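Side-chain contacts in ECF RNA polymerase sigma factor SigK (Mycobacterium tuberculosis, PDB 4NQW), which probably directs RNA polymerase to specific promoters as an alternative sigma factor, held inactive by an anti-sigma factor until regulated proteolysis releases it: residues L57-R60 / D64-Y67; E69-E74 / H102-D107; L77-N82 / L98-R103; I162-Y167 / S176-A181. All blocks are in the same frame, centred on the assembly; numbering follows the deposited sequence.

Contact 1 (L57-R60 / D64-Y67); sequences LVMR and DTGY
Met59 is the residue that carries this contact, laying its thioether against the backbone of Asp64 and Thr65 where helix 42-62 turns over into helix 65-82. Ahead of it, Leu57 turns to the interior, where it packs on Leu98 and His102 of helix 93-111 and on Tyr166 and Tyr167. Val58 covers the flank of helix 65-82, against Ser68, Thr71 and Ile75. Met59 itself leaves its helix obliquely, with chi1 at -99°, and then folds twice, at chi2 and chi3, so that its end curls back to the turn. Its SD lies 3.9 Å from the carbonyl O of Asp64 and also 3.9 Å from the CA of Thr65. Its CE closes to 4.0 Å from the backbone N of Asp64. The OG1 of Thr65 stays a little further off, 4.4 Å from the SD of Met59. Arg60 leaves on the far side and reaches domain 4, where it forms a salt bridge with Glu163 and a cation-pi contact with Tyr167. Across from Met59, the Asp64 side chain is directed away and serves as the N-cap of helix 65-82: its OD1 accepts from Tyr67 N over 3.2 Å in a nearly straight bond (171°), met on the anti side of the carboxylate and 23° out of its plane. No hydrogen bond joins the two segments. The chemistry therefore divides in two: directional bonding starts the second helix from its own cap, whereas across the turn Met59 offers non-directional van der Waals cover from its thioether.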
loop_
_atom_site.group_PDB
_atom_site.type_symbol
_atom_site.label_atom_id
_atom_site.label_comp_id
_atom_site.label_asym_id
_atom_site.label_seq_id
_atom_site.Cartn_x
_atom_site.Cartn_y
_atom_site.Cartn_z
ATOM N N LEU A 57 6.384 5.571 -5.249
ATOM C CA LEU A 57 5.332 4.586 -5.481
ATOM C C LEU A 57 4.304 5.137 -6.461
ATOM O O LEU A 57 3.937 4.467 -7.425
ATOM C CB LEU A 57 4.641 4.184 -4.172
ATOM C CG LEU A 57 3.445 3.236 -4.330
ATOM C CD1 LEU A 57 3.830 1.969 -5.083
ATOM C CD2 LEU A 57 2.860 2.886 -2.973
ATOM N N VAL A 58 3.849 6.361 -6.207
ATOM C CA VAL A 58 2.874 7.018 -7.074
ATOM C C VAL A 58 3.421 7.146 -8.500
ATOM O O VAL A 58 2.739 6.783 -9.461
ATOM C CB VAL A 58 2.460 8.393 -6.514
ATOM C CG1 VAL A 58 1.608 9.156 -7.515
ATOM C CG2 VAL A 58 1.693 8.221 -5.209
ATOM N N MET A 59 4.649 7.651 -8.628
ATOM C CA MET A 59 5.332 7.708 -9.929
ATOM C C MET A 59 5.308 6.356 -10.635
ATOM O O MET A 59 4.992 6.274 -11.819
ATOM C CB MET A 59 6.794 8.171 -9.782
ATOM C CG MET A 59 7.037 9.645 -10.075
ATOM S SD MET A 59 6.404 10.210 -11.673
ATOM C CE MET A 59 7.099 9.006 -12.803
ATOM N N ARG A 60 5.644 5.303 -9.898
ATOM C CA ARG A 60 5.671 3.952 -10.442
ATOM C C ARG A 60 4.319 3.532 -11.021
ATOM O O ARG A 60 4.263 2.946 -12.103
ATOM C CB ARG A 60 6.118 2.956 -9.361
ATOM C CG ARG A 60 6.172 1.503 -9.806
ATOM C CD ARG A 60 7.171 1.283 -10.932
ATOM N NE ARG A 60 6.591 0.467 -12.002
ATOM C CZ ARG A 60 6.766 -0.845 -12.159
ATOM N NH1 ARG A 60 7.529 -1.550 -11.323
ATOM N NH2 ARG A 60 6.174 -1.463 -13.175
ATOM N N ASP A 64 3.492 9.576 -14.540
ATOM C CA ASP A 64 3.265 10.925 -15.033
ATOM C C ASP A 64 3.638 11.880 -13.908
ATOM O O ASP A 64 3.044 11.826 -12.832
ATOM C CB ASP A 64 1.799 11.100 -15.438
ATOM C CG ASP A 64 1.546 12.397 -16.189
ATOM O OD1 ASP A 64 1.507 13.467 -15.543
ATOM O OD2 ASP A 64 1.367 12.342 -17.426
ATOM N N THR A 65 4.631 12.733 -14.153
ATOM C CA THR A 65 5.142 13.644 -13.127
ATOM C C THR A 65 4.045 14.555 -12.584
ATOM O O THR A 65 3.897 14.694 -11.373
ATOM C CB THR A 65 6.290 14.525 -13.666
ATOM O OG1 THR A 65 7.304 13.698 -14.250
ATOM C CG2 THR A 65 6.912 15.352 -12.547
ATOM N N GLY A 66 3.282 15.165 -13.487
ATOM C CA GLY A 66 2.232 16.114 -13.112
ATOM C C GLY A 66 1.184 15.532 -12.181
ATOM O O GLY A 66 0.942 16.067 -11.099
ATOM N N TYR A 67 0.560 14.434 -12.599
ATOM C CA TYR A 67 -0.467 13.786 -11.784
ATOM C C TYR A 67 0.116 13.110 -10.538
ATOM O O TYR A 67 -0.564 13.025 -9.515
ATOM C CB TYR A 67 -1.284 12.792 -12.620
ATOM C CG TYR A 67 -2.178 13.474 -13.633
ATOM C CD1 TYR A 67 -3.318 14.166 -13.230
ATOM C CD2 TYR A 67 -1.877 13.445 -14.992
ATOM C CE1 TYR A 67 -4.135 14.803 -14.152
ATOM C CE2 TYR A 67 -2.689 14.079 -15.920
ATOM C CZ TYR A 67 -3.815 14.757 -15.495
ATOM O OH TYR A 67 -4.622 15.387 -16.414
#

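Contact 2 (E69-E74 / H102-D107). With CD (cadmium ion), chain E; CD (cadmium ion), chain L; CD (cadmium ion), chain C.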
loop_
_atom_site.group_PDB
_atom_site.type_symbol
_atom_site.label_atom_id
_atom_site.label_comp_id
_atom_site.label_asym_id
_atom_site.label_seq_id
_atom_site.Cartn_x
_atom_site.Cartn_y
_atom_site.Cartn_z
ATOM N N GLU A 69 2.577 14.334 -8.740
ATOM C CA GLU A 69 2.698 15.441 -7.797
ATOM C C GLU A 69 1.353 15.746 -7.136
ATOM O O GLU A 69 1.263 15.843 -5.914
ATOM C CB GLU A 69 3.238 16.692 -8.497
ATOM C CG GLU A 69 4.700 16.587 -8.900
ATOM C CD GLU A 69 5.196 17.785 -9.698
ATOM O OE1 GLU A 69 4.443 18.770 -9.863
ATOM O OE2 GLU A 69 6.354 17.745 -10.166
ATOM N N GLU A 70 0.309 15.882 -7.948
ATOM C CA GLU A 70 -1.029 16.187 -7.432
ATOM C C GLU A 70 -1.575 15.082 -6.526
ATOM O O GLU A 70 -2.185 15.364 -5.497
ATOM C CB GLU A 70 -2.002 16.450 -8.581
ATOM C CG GLU A 70 -1.681 17.715 -9.360
ATOM C CD GLU A 70 -2.708 18.037 -10.427
ATOM O OE1 GLU A 70 -3.650 17.240 -10.627
ATOM O OE2 GLU A 70 -2.570 19.098 -11.067
ATOM N N THR A 71 -1.355 13.829 -6.916
ATOM C CA THR A 71 -1.779 12.684 -6.113
ATOM C C THR A 71 -1.048 12.654 -4.769
ATOM O O THR A 71 -1.660 12.392 -3.736
ATOM C CB THR A 71 -1.541 11.360 -6.862
ATOM O OG1 THR A 71 -2.181 11.414 -8.142
ATOM C CG2 THR A 71 -2.081 10.172 -6.073
ATOM N N THR A 72 0.255 12.930 -4.788
ATOM C CA THR A 72 1.056 12.979 -3.562
ATOM C C THR A 72 0.538 14.047 -2.591
ATOM O O THR A 72 0.507 13.818 -1.383
ATOM C CB THR A 72 2.552 13.207 -3.871
ATOM O OG1 THR A 72 3.045 12.121 -4.667
ATOM C CG2 THR A 72 3.376 13.288 -2.591
ATOM N N GLN A 73 0.126 15.198 -3.123
ATOM C CA GLN A 73 -0.496 16.252 -2.314
ATOM C C GLN A 73 -1.781 15.769 -1.659
ATOM O O GLN A 73 -1.996 15.988 -0.467
ATOM C CB GLN A 73 -0.832 17.475 -3.166
ATOM C CG GLN A 73 0.354 18.330 -3.554
ATOM C CD GLN A 73 -0.073 19.563 -4.327
ATOM O OE1 GLN A 73 -0.753 19.461 -5.349
ATOM N NE2 GLN A 73 0.313 20.732 -3.841
ATOM N N GLU A 74 -2.640 15.135 -2.454
ATOM C CA GLU A 74 -3.896 14.586 -1.951
ATOM C C GLU A 74 -3.635 13.601 -0.816
ATOM O O GLU A 74 -4.361 13.588 0.176
ATOM C CB GLU A 74 -4.675 13.891 -3.072
ATOM C CG GLU A 74 -5.286 14.837 -4.096
ATOM C CD GLU A 74 -5.955 14.113 -5.257
ATOM O OE1 GLU A 74 -6.034 12.865 -5.239
ATOM O OE2 GLU A 74 -6.405 14.801 -6.196
ATOM N N HIS A 102 -1.094 3.980 -2.129
ATOM C CA HIS A 102 -1.304 2.981 -3.167
ATOM C C HIS A 102 -2.760 2.927 -3.606
ATOM O O HIS A 102 -3.058 2.843 -4.798
ATOM C CB HIS A 102 -0.892 1.604 -2.666
ATOM C CG HIS A 102 -0.944 0.554 -3.724
ATOM N ND1 HIS A 102 0.062 0.388 -4.647
ATOM C CD2 HIS A 102 -1.891 -0.365 -4.028
ATOM C CE1 HIS A 102 -0.258 -0.594 -5.467
ATOM N NE2 HIS A 102 -1.437 -1.070 -5.114
ATOM N N ARG A 103 -3.662 2.956 -2.631
ATOM C CA ARG A 103 -5.093 2.942 -2.905
ATOM C C ARG A 103 -5.482 4.120 -3.796
ATOM O O ARG A 103 -6.289 3.965 -4.713
ATOM C CB ARG A 103 -5.882 2.987 -1.595
ATOM C CG ARG A 103 -7.395 3.007 -1.764
ATOM C CD ARG A 103 -8.089 3.338 -0.455
ATOM N NE ARG A 103 -9.514 3.609 -0.646
ATOM C CZ ARG A 103 -10.504 2.768 -0.352
ATOM N NH1 ARG A 103 -10.257 1.573 0.172
ATOM N NH2 ARG A 103 -11.762 3.130 -0.574
ATOM N N ARG A 104 -4.895 5.285 -3.527
ATOM C CA ARG A 104 -5.206 6.502 -4.274
ATOM C C ARG A 104 -4.636 6.461 -5.691
ATOM O O ARG A 104 -5.313 6.844 -6.644
ATOM C CB ARG A 104 -4.684 7.735 -3.527
ATOM C CG ARG A 104 -5.263 9.052 -4.017
ATOM C CD ARG A 104 -4.921 10.188 -3.068
ATOM N NE ARG A 104 -5.736 10.165 -1.851
ATOM C CZ ARG A 104 -6.868 10.847 -1.668
ATOM N NH1 ARG A 104 -7.366 11.626 -2.622
ATOM N NH2 ARG A 104 -7.516 10.746 -0.514
ATOM N N ALA A 105 -3.395 5.995 -5.825
ATOM C CA ALA A 105 -2.745 5.879 -7.132
ATOM C C ALA A 105 -3.437 4.850 -8.029
ATOM O O ALA A 105 -3.693 5.117 -9.206
ATOM C CB ALA A 105 -1.280 5.519 -6.961
ATOM N N VAL A 106 -3.728 3.677 -7.470
ATOM C CA VAL A 106 -4.409 2.609 -8.207
ATOM C C VAL A 106 -5.796 3.068 -8.655
ATOM O O VAL A 106 -6.196 2.835 -9.797
ATOM C CB VAL A 106 -4.506 1.317 -7.358
ATOM C CG1 VAL A 106 -5.612 0.394 -7.859
ATOM C CG2 VAL A 106 -3.165 0.594 -7.353
ATOM N N ASP A 107 -6.520 3.719 -7.751
ATOM C CA ASP A 107 -7.810 4.319 -8.081
ATOM C C ASP A 107 -7.700 5.261 -9.285
ATOM O O ASP A 107 -8.546 5.237 -10.181
ATOM C CB ASP A 107 -8.362 5.073 -6.868
ATOM C CG ASP A 107 -9.526 5.970 -7.221
ATOM O OD1 ASP A 107 -9.287 7.123 -7.644
ATOM O OD2 ASP A 107 -10.681 5.525 -7.064
HETATM CD CD CD E . 6.749 20.067 -10.746
HETATM CD CD CD L . -11.734 3.402 -6.607
HETATM CD CD CD C . -11.248 8.193 -8.629
HETATM O O HOH W 1 -9.430 9.563 -10.123
HETATM O O HOH W 2 8.215 18.868 -12.442
HETATM O O HOH W 3 9.368 20.594 -10.514
#
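Arg104 NH1 donates to Glu74 OE1 across 3.2 Å, a salt bridge with an N-H...O angle of 154°. The bond lies close to the guanidinium plane but comes down on the carboxylate from above, 47° out of its plane, and the two flat groups are steeply inclined to each other. The Arg104 chain leaves its helix with CG anti to the backbone N and bends at chi3, which swings the guanidinium across the extended Glu74 chain at about a right angle. Its shaft is covered on the way: the CD of Arg104 is 3.7 Å from the CB of Glu74. The backbone O of Glu74 sits over the centre of one guanidinium face. The other terminal nitrogen, NH2, bonds to Glu78, one turn further along helix 65-82, so two acids of that helix balance one arginine and fix the guanidinium at both terminal nitrogens. Deeper in, Thr71 gives the apolar half of the contact, its CG2 sliding past the Arg104 side chain 4.0 Å from CG, while its OG1 is hydrogen-bonded to the Tyr67 carbonyl. Near the end of the second segment, Asp107 divides its carboxylate between two cadmium ions, with OD1 and OD2 each 2.4 Å from its own ion; the one on OD2 is also bound by an acidic side chain of another protein chain. The axes of segments 69-74 and 102-107 approach to 10.0 Å, with 141° between their directions, in the all-helical domain 2 of sigma-70 factors, where residues 70-73 form the motif that interacts with the polymerase subunit RpoC.

Contact 3 (L77-N82 / L98-R103); sequences LEVWRN and LTMAHR. With CD (cadmium ion), chain F.
Glu78 and Met100 reach toward each other from opposite directions, bridging helix 65-82 and helix 93-111 within the helical domain 2 of this sigma-70 family member. Met100 starts with CG lodged between its backbone N and carbonyl carbon (chi1 68°) and runs out straight through chi2, which brings SD to helix 65-82; the bend at chi3 then sets the methyl CE near the Glu78 carboxylate. Val79 crosses the methionine at about a right angle, placing its CG2 methyl 4.0 Å from the SD of Met100. Val79, which is buried, also packs on Phe46 of helix 42-62. On the polar side, the extended Glu78 chain brings OE1 to 4.1 Å from the CE of Met100. The Glu78 carboxylate is in demand: besides its bond to Arg104, it holds a cadmium ion through both oxygens, OE1 at 2.6 Å and OE2 at 2.8 Å. Met100 thus lies against both a valine methyl and a metal-bound carboxylate, and no direct hydrogen bond links the segments. A water makes the polar connection instead, donating to Glu78 OE2 at 2.9 Å and, more weakly, to the backbone O of Met100 at 3.0 Å.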
loop_
_atom_site.group_PDB
_atom_site.type_symbol
_atom_site.label_atom_id
_atom_site.label_comp_id
_atom_site.label_asym_id
_atom_site.label_seq_id
_atom_site.Cartn_x
_atom_site.Cartn_y
_atom_site.Cartn_z
ATOM N N LEU A 77 -2.566 15.470 2.308
ATOM C CA LEU A 77 -3.748 16.178 2.812
ATOM C C LEU A 77 -4.621 15.200 3.604
ATOM O O LEU A 77 -5.113 15.544 4.675
ATOM C CB LEU A 77 -4.545 16.831 1.671
ATOM C CG LEU A 77 -5.646 17.862 1.994
ATOM C CD1 LEU A 77 -6.891 17.229 2.608
ATOM C CD2 LEU A 77 -5.136 18.990 2.883
ATOM N N GLU A 78 -4.797 13.981 3.090
ATOM C CA GLU A 78 -5.541 12.950 3.826
ATOM C C GLU A 78 -4.817 12.534 5.107
ATOM O O GLU A 78 -5.462 12.282 6.123
ATOM C CB GLU A 78 -5.828 11.711 2.965
ATOM C CG GLU A 78 -6.660 10.661 3.703
ATOM C CD GLU A 78 -7.087 9.481 2.849
ATOM O OE1 GLU A 78 -7.682 8.537 3.411
ATOM O OE2 GLU A 78 -6.841 9.483 1.626
ATOM N N VAL A 79 -3.488 12.458 5.060
ATOM C CA VAL A 79 -2.698 12.175 6.263
ATOM C C VAL A 79 -3.076 13.186 7.337
ATOM O O VAL A 79 -3.474 12.816 8.437
ATOM C CB VAL A 79 -1.174 12.261 6.010
ATOM C CG1 VAL A 79 -0.397 12.166 7.319
ATOM C CG2 VAL A 79 -0.720 11.160 5.065
ATOM N N TRP A 80 -2.963 14.464 6.990
ATOM C CA TRP A 80 -3.287 15.564 7.896
ATOM C C TRP A 80 -4.700 15.477 8.472
ATOM O O TRP A 80 -4.893 15.625 9.680
ATOM C CB TRP A 80 -3.133 16.892 7.156
ATOM C CG TRP A 80 -3.421 18.090 7.991
ATOM C CD1 TRP A 80 -4.577 18.814 8.024
ATOM C CD2 TRP A 80 -2.529 18.713 8.914
ATOM N NE1 TRP A 80 -4.459 19.853 8.914
ATOM C CE2 TRP A 80 -3.209 19.814 9.474
ATOM C CE3 TRP A 80 -1.217 18.448 9.322
ATOM C CZ2 TRP A 80 -2.623 20.646 10.425
ATOM C CZ3 TRP A 80 -0.635 19.273 10.261
ATOM C CH2 TRP A 80 -1.336 20.363 10.798
ATOM N N ARG A 81 -5.679 15.236 7.607
ATOM C CA ARG A 81 -7.082 15.296 8.009
ATOM C C ARG A 81 -7.518 14.049 8.782
ATOM O O ARG A 81 -8.200 14.161 9.803
ATOM C CB ARG A 81 -7.986 15.516 6.789
ATOM C CG ARG A 81 -9.139 16.468 7.062
ATOM C CD ARG A 81 -9.929 16.780 5.804
ATOM N NE ARG A 81 -10.512 18.122 5.837
ATOM C CZ ARG A 81 -9.897 19.237 5.436
ATOM N NH1 ARG A 81 -8.655 19.208 4.957
ATOM N NH2 ARG A 81 -10.534 20.400 5.517
ATOM N N ASN A 82 -7.114 12.874 8.300
ATOM C CA ASN A 82 -7.520 11.596 8.896
ATOM C C ASN A 82 -6.484 10.969 9.840
ATOM O O ASN A 82 -6.591 9.787 10.171
ATOM C CB ASN A 82 -7.869 10.590 7.789
ATOM C CG ASN A 82 -9.076 11.010 6.969
ATOM O OD1 ASN A 82 -9.569 12.132 7.091
ATOM N ND2 ASN A 82 -9.557 10.104 6.125
ATOM N N LEU A 98 1.583 4.292 3.226
ATOM C CA LEU A 98 1.811 3.697 1.903
ATOM C C LEU A 98 0.573 2.989 1.356
ATOM O O LEU A 98 0.348 2.977 0.149
ATOM C CB LEU A 98 3.011 2.739 1.909
ATOM C CG LEU A 98 4.366 3.338 1.515
ATOM C CD1 LEU A 98 4.335 3.942 0.121
ATOM C CD2 LEU A 98 4.813 4.379 2.518
ATOM N N THR A 99 -0.226 2.410 2.247
ATOM C CA THR A 99 -1.462 1.739 1.850
ATOM C C THR A 99 -2.480 2.727 1.281
ATOM O O THR A 99 -3.117 2.445 0.265
ATOM C CB THR A 99 -2.087 0.982 3.036
ATOM O OG1 THR A 99 -1.142 0.032 3.542
ATOM C CG2 THR A 99 -3.354 0.252 2.612
ATOM N N MET A 100 -2.634 3.879 1.932
ATOM C CA MET A 100 -3.556 4.906 1.440
ATOM C C MET A 100 -3.028 5.574 0.167
ATOM O O MET A 100 -3.810 6.005 -0.678
ATOM C CB MET A 100 -3.866 5.946 2.527
ATOM C CG MET A 100 -2.708 6.842 2.941
ATOM S SD MET A 100 -3.240 8.299 3.863
ATOM C CE MET A 100 -4.095 7.549 5.248
ATOM N N ALA A 101 -1.702 5.645 0.040
ATOM C CA ALA A 101 -1.053 6.192 -1.156
ATOM C C ALA A 101 -1.263 5.278 -2.356
ATOM O O ALA A 101 -1.570 5.739 -3.459
ATOM C CB ALA A 101 0.434 6.392 -0.906
ATOM N N HIS A 102 -1.094 3.980 -2.129
ATOM C CA HIS A 102 -1.304 2.981 -3.167
ATOM C C HIS A 102 -2.760 2.927 -3.606
ATOM O O HIS A 102 -3.058 2.843 -4.798
ATOM C CB HIS A 102 -0.892 1.604 -2.666
ATOM C CG HIS A 102 -0.944 0.554 -3.724
ATOM N ND1 HIS A 102 0.062 0.388 -4.647
ATOM C CD2 HIS A 102 -1.891 -0.365 -4.028
ATOM C CE1 HIS A 102 -0.258 -0.594 -5.467
ATOM N NE2 HIS A 102 -1.437 -1.070 -5.114
ATOM N N ARG A 103 -3.662 2.956 -2.631
ATOM C CA ARG A 103 -5.093 2.942 -2.905
ATOM C C ARG A 103 -5.482 4.120 -3.796
ATOM O O ARG A 103 -6.289 3.965 -4.713
ATOM C CB ARG A 103 -5.882 2.987 -1.595
ATOM C CG ARG A 103 -7.395 3.007 -1.764
ATOM C CD ARG A 103 -8.089 3.338 -0.455
ATOM N NE ARG A 103 -9.514 3.609 -0.646
ATOM C CZ ARG A 103 -10.504 2.768 -0.352
ATOM N NH1 ARG A 103 -10.257 1.573 0.172
ATOM N NH2 ARG A 103 -11.762 3.130 -0.574
HETATM CD CD CD F . -8.506 7.317 1.301
HETATM O O HOH W 4 -4.244 8.532 0.788
HETATM O O HOH W 5 -11.210 7.793 1.406
#

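Contact 4 (I162-Y167 / S176-A181)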
loop_
_atom_site.group_PDB
_atom_site.type_symbol
_atom_site.label_atom_id
_atom_site.label_comp_id
_atom_site.label_asym_id
_atom_site.label_seq_id
_atom_site.Cartn_x
_atom_site.Cartn_y
_atom_site.Cartn_z
ATOM N N ILE A 162 2.442 -9.801 -8.374
ATOM C CA ILE A 162 2.679 -8.514 -7.722
ATOM C C ILE A 162 2.832 -7.403 -8.763
ATOM O O ILE A 162 2.333 -6.298 -8.568
ATOM C CB ILE A 162 3.908 -8.566 -6.785
ATOM C CG1 ILE A 162 3.640 -9.553 -5.641
ATOM C CG2 ILE A 162 4.231 -7.178 -6.234
ATOM C CD1 ILE A 162 4.734 -9.643 -4.597
ATOM N N GLU A 163 3.505 -7.704 -9.869
ATOM C CA GLU A 163 3.715 -6.727 -10.943
ATOM C C GLU A 163 2.389 -6.221 -11.520
ATOM O O GLU A 163 2.197 -5.015 -11.683
ATOM C CB GLU A 163 4.569 -7.333 -12.062
ATOM C CG GLU A 163 5.209 -6.314 -12.996
ATOM C CD GLU A 163 6.441 -5.651 -12.399
ATOM O OE1 GLU A 163 7.368 -6.376 -11.975
ATOM O OE2 GLU A 163 6.488 -4.403 -12.366
ATOM N N LEU A 164 1.479 -7.146 -11.823
ATOM C CA LEU A 164 0.194 -6.791 -12.433
ATOM C C LEU A 164 -0.790 -6.201 -11.423
ATOM O O LEU A 164 -1.427 -5.185 -11.699
ATOM C CB LEU A 164 -0.433 -8.007 -13.121
ATOM C CG LEU A 164 0.301 -8.537 -14.358
ATOM C CD1 LEU A 164 -0.317 -9.849 -14.806
ATOM C CD2 LEU A 164 0.283 -7.529 -15.498
ATOM N N ALA A 165 -0.912 -6.832 -10.258
ATOM C CA ALA A 165 -1.884 -6.400 -9.254
ATOM C C ALA A 165 -1.456 -5.119 -8.556
ATOM O O ALA A 165 -2.188 -4.132 -8.558
ATOM C CB ALA A 165 -2.113 -7.496 -8.228
ATOM N N TYR A 166 -0.266 -5.143 -7.963
ATOM C CA TYR A 166 0.215 -4.021 -7.167
ATOM C C TYR A 166 0.620 -2.840 -8.056
ATOM O O TYR A 166 0.007 -1.782 -7.987
ATOM C CB TYR A 166 1.366 -4.462 -6.257
ATOM C CG TYR A 166 1.723 -3.463 -5.183
ATOM C CD1 TYR A 166 0.906 -3.281 -4.066
ATOM C CD2 TYR A 166 2.887 -2.705 -5.273
ATOM C CE1 TYR A 166 1.236 -2.366 -3.079
ATOM C CE2 TYR A 166 3.224 -1.787 -4.294
ATOM C CZ TYR A 166 2.397 -1.620 -3.201
ATOM O OH TYR A 166 2.739 -0.708 -2.231
ATOM N N TYR A 167 1.623 -3.020 -8.911
ATOM C CA TYR A 167 2.102 -1.914 -9.749
ATOM C C TYR A 167 1.188 -1.590 -10.930
ATOM O O TYR A 167 0.960 -0.418 -11.227
ATOM C CB TYR A 167 3.530 -2.175 -10.234
ATOM C CG TYR A 167 4.531 -2.215 -9.104
ATOM C CD1 TYR A 167 4.623 -1.163 -8.196
ATOM C CD2 TYR A 167 5.387 -3.305 -8.937
ATOM C CE1 TYR A 167 5.534 -1.191 -7.157
ATOM C CE2 TYR A 167 6.304 -3.343 -7.897
ATOM C CZ TYR A 167 6.374 -2.283 -7.012
ATOM O OH TYR A 167 7.281 -2.310 -5.979
ATOM N N SER A 176 -6.587 -13.030 -13.173
ATOM C CA SER A 176 -7.003 -14.394 -13.520
ATOM C C SER A 176 -7.412 -14.506 -14.986
ATOM O O SER A 176 -7.094 -15.494 -15.644
ATOM C CB SER A 176 -8.158 -14.861 -12.628
ATOM O OG SER A 176 -9.406 -14.401 -13.118
ATOM N N ARG A 177 -8.121 -13.494 -15.485
ATOM C CA ARG A 177 -8.547 -13.457 -16.886
ATOM C C ARG A 177 -7.356 -13.306 -17.831
ATOM O O ARG A 177 -7.288 -13.966 -18.869
ATOM C CB ARG A 177 -9.544 -12.316 -17.128
ATOM C CG ARG A 177 -10.922 -12.553 -16.524
ATOM C CD ARG A 177 -11.996 -11.694 -17.180
ATOM N NE ARG A 177 -12.010 -10.317 -16.679
ATOM C CZ ARG A 177 -12.859 -9.830 -15.771
ATOM N NH1 ARG A 177 -13.805 -10.591 -15.223
ATOM N NH2 ARG A 177 -12.763 -8.556 -15.404
ATOM N N ARG A 178 -6.420 -12.437 -17.459
ATOM C CA ARG A 178 -5.252 -12.155 -18.287
ATOM C C ARG A 178 -4.289 -13.341 -18.359
ATOM O O ARG A 178 -3.686 -13.585 -19.404
ATOM C CB ARG A 178 -4.519 -10.916 -17.764
ATOM C CG ARG A 178 -3.425 -10.405 -18.687
ATOM C CD ARG A 178 -3.016 -8.986 -18.329
ATOM N NE ARG A 178 -1.994 -8.464 -19.235
ATOM C CZ ARG A 178 -1.541 -7.211 -19.228
ATOM N NH1 ARG A 178 -2.014 -6.320 -18.360
ATOM N NH2 ARG A 178 -0.608 -6.843 -20.100
ATOM N N LEU A 179 -4.154 -14.072 -17.255
ATOM C CA LEU A 179 -3.231 -15.213 -17.176
ATOM C C LEU A 179 -3.906 -16.562 -17.468
ATOM O O LEU A 179 -3.273 -17.614 -17.341
ATOM C CB LEU A 179 -2.557 -15.258 -15.797
ATOM C CG LEU A 179 -1.384 -14.304 -15.558
ATOM C CD1 LEU A 179 -1.792 -12.845 -15.686
ATOM C CD2 LEU A 179 -0.780 -14.563 -14.186
ATOM N N ALA A 180 -5.179 -16.531 -17.862
ATOM C CA ALA A 180 -5.931 -17.746 -18.183
ATOM C C ALA A 180 -5.888 -18.758 -17.034
ATOM O O ALA A 180 -5.616 -19.942 -17.245
ATOM C CB ALA A 180 -5.406 -18.367 -19.472
ATOM N N ALA A 181 -6.156 -18.275 -15.822
ATOM C CA ALA A 181 -6.130 -19.107 -14.617
ATOM C C ALA A 181 -7.400 -18.906 -13.789
ATOM O O ALA A 181 -8.187 -17.998 -14.058
ATOM C CB ALA A 181 -4.896 -18.785 -13.789
#
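A small surface contact without hydrogen bonds, part methyl-to-methyl and part methyl over guanidinium, joins Leu164, near the end of helix 156-167, to Arg178 and Leu179, where helix 172-178 finishes. Leu164 divides its two methyls between these partners. Its CD1 meets CD1 of Leu179 at 3.5 Å, a close methyl-to-methyl approach with the two side chains passing obliquely. Its CD2 lies 3.9 Å from NH1 of Arg178, perched 3.8 Å above one face of the guanidinium and displaced toward the rim. Arg178 gets there by stretching: its chi1 of -170° turns CG away from the backbone N, and the chain stays extended to NE, carrying the flat end across to the leucine. Both segments belong to domain 4 of the sigma factor, and by similarity residues 172-191 form its DNA-binding helix-turn-helix, of which helix 172-178 is the first helix and helix 183-201 supplies the second. The contact sets the end of the motif's probable first helix against the preceding helix 156-167. The helix ends are distinctive too. Around Ala180, whose backbone is left-handed, helix 172-178 closes in a Schellman motif: Ala181 N bonds to Ser176 O at 2.9 Å, and Ala180 N makes a weak bond to Arg177 O. Helix 156-167 widens into a pi-type turn at residues 163-167, where Tyr167 N reaches back weakly to Ile162 O. Ile162 packs on Leu194 and Leu197 of helix 183-201, and Ala165 lies against Met190 of the same helix.

Overall arrangement
Contacts 1, 2 and 3 lie in domain 2, and contact 4 in domain 4. Contact 1 closes the turn between helices 42-62 and 65-82. Contacts 2 and 3 then pair helix 65-82 with helix 93-111, their centres about 8 Å apart; they share His102 and Arg103. Because those helices run roughly antiparallel, contact 3, later on the first, falls earlier on the second. Contact 4 follows last along the chain, its centre about 21 Å from those of contacts 1 and 2 and about 25 Å from that of contact 3. Arg60, Leu57 and His102 nevertheless touch its first segment, packing the promoter-melting domain directly against the domain bearing the predicted helix-turn-helix.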